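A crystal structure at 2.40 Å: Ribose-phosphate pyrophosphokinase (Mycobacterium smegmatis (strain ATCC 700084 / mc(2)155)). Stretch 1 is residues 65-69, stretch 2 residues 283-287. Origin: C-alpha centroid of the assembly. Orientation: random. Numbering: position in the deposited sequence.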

# COMPACT_ATOMS: atom_id res chain seq x y z
N GLN A 65 -16.79 36.44 43.01
CA GLN A 65 -16.42 35.12 42.60
C GLN A 65 -16.17 34.23 43.83
O GLN A 65 -15.31 34.53 44.68
N SER A 66 -16.88 33.12 43.88
CA SER A 66 -16.57 32.06 44.82
C SER A 66 -15.53 31.09 44.20
O SER A 66 -15.32 31.11 43.01
N HIS A 67 -14.85 30.28 45.00
CA HIS A 67 -13.70 29.51 44.54
C HIS A 67 -13.78 28.06 44.97
O HIS A 67 -12.91 27.56 45.70
N PRO A 68 -14.82 27.36 44.51
CA PRO A 68 -14.84 25.92 44.70
C PRO A 68 -13.88 25.20 43.73
O PRO A 68 -13.33 25.82 42.83
N ALA A 69 -13.76 23.89 43.88
CA ALA A 69 -13.01 23.05 42.94
C ALA A 69 -13.66 23.10 41.55
O ALA A 69 -14.88 23.07 41.47
N ASN A 283 -23.20 29.53 52.91
CA ASN A 283 -23.07 29.26 51.48
C ASN A 283 -21.99 30.11 50.78
O ASN A 283 -22.22 30.62 49.68
N THR A 284 -20.84 30.30 51.42
CA THR A 284 -19.74 31.02 50.78
C THR A 284 -19.26 30.24 49.59
O THR A 284 -18.78 30.82 48.65
N LEU A 285 -19.40 28.93 49.66
CA LEU A 285 -19.15 28.01 48.58
C LEU A 285 -20.45 27.36 48.20
O LEU A 285 -21.35 27.29 49.03
N PRO A 286 -20.59 26.92 46.93
CA PRO A 286 -21.88 26.36 46.53
C PRO A 286 -22.02 24.96 47.13
O PRO A 286 -21.11 24.16 47.01
N ILE A 287 -23.12 24.70 47.80
CA ILE A 287 -23.34 23.41 48.41
C ILE A 287 -24.23 22.62 47.45
O ILE A 287 -25.44 22.73 47.51

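The contact between these two loop segments is a small one, a single side-chain-to-backbone hydrogen bond set beside a compact apolar patch, and it illustrates how irregular chain segments more than two hundred residues apart can be pinned together without strand pairing. Only 186 Å² is buried between them, summed over both sides, and the nearest CA atoms, those of S66 and L285, lie 6.1 Å apart. The contacts that cross the gap all involve side-chain atoms, several of them meeting backbone atoms of the other stretch.

S66 reaches across with its hydroxyl. Its CA-to-CB bond points toward the other stretch, and a t rotamer (chi1 -165°) places OG 2.6 Å from the carbonyl O of T284, to which it donates a short hydrogen bond. A loop carbonyl has no strand or helix partner guaranteed to it, and here a buried serine supplies the donor. The same OG lies 3.7 Å from CA of L285, so the hydroxyl settles against the backbone just beyond the carbonyl it binds. T284 contributes that carbonyl rather than its side chain, whose OG1 is hydrogen-bonded elsewhere in the structure.

The apolar part centres on L285 and two prolines. L285 leaves its backbone sideways, yet its m,t conformation (chi1 -69°, chi2 153°) brings the end of the side chain closer, with CD2 3.7 Å from N of P68 and 3.8 Å from C of H67. The methyl thus rests against the peptide link leading into P68. H67 itself turns its CA-to-CB bond away and takes part through its backbone. The CA-to-CB bond of P68 points toward the other stretch, with CB 4.1 Å from CD2 of L285 and 3.9 Å from CD of P286, so that two C-gamma endo rings meet at the more exposed part of the contact. Q65, A69, N283 and I287 make no contact across the stretches.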

# COMPACT_ATOMS: atom_id res chain seq x y z
CB GLN A 65 -15.16 35.17 41.72
CG GLN A 65 -14.70 33.83 41.17
CD GLN A 65 -15.57 33.34 40.00
OE1 GLN A 65 -16.76 33.12 40.14
NE2 GLN A 65 -14.95 33.16 38.85
CB SER A 66 -17.85 31.33 45.15
OG SER A 66 -17.66 30.55 46.28
CB HIS A 67 -12.39 30.13 45.05
CG HIS A 67 -12.10 31.44 44.41
ND1 HIS A 67 -12.55 32.62 44.93
CD2 HIS A 67 -11.44 31.74 43.28
CE1 HIS A 67 -12.20 33.61 44.13
NE2 HIS A 67 -11.50 33.10 43.13
CB PRO A 68 -16.27 25.58 44.36
CG PRO A 68 -16.62 26.56 43.28
CD PRO A 68 -15.98 27.84 43.76
CB ALA A 69 -13.00 21.62 43.44
CB ASN A 283 -24.45 29.38 50.79
CG ASN A 283 -24.94 30.80 50.72
OD1 ASN A 283 -24.63 31.63 51.57
ND2 ASN A 283 -25.73 31.08 49.73
CB THR A 284 -18.55 31.23 51.73
OG1 THR A 284 -18.29 30.03 52.46
CG2 THR A 284 -18.80 32.38 52.71
CB LEU A 285 -18.20 26.91 49.04
CG LEU A 285 -16.81 27.49 49.26
CD1 LEU A 285 -16.02 26.71 50.27
CD2 LEU A 285 -16.01 27.57 47.96
CB PRO A 286 -21.79 26.29 45.00
CG PRO A 286 -20.35 26.23 44.73
CD PRO A 286 -19.63 26.93 45.83
CB ILE A 287 -24.05 23.53 49.78
CG1 ILE A 287 -23.41 24.63 50.66
CG2 ILE A 287 -24.02 22.17 50.47
CD1 ILE A 287 -21.98 24.37 51.11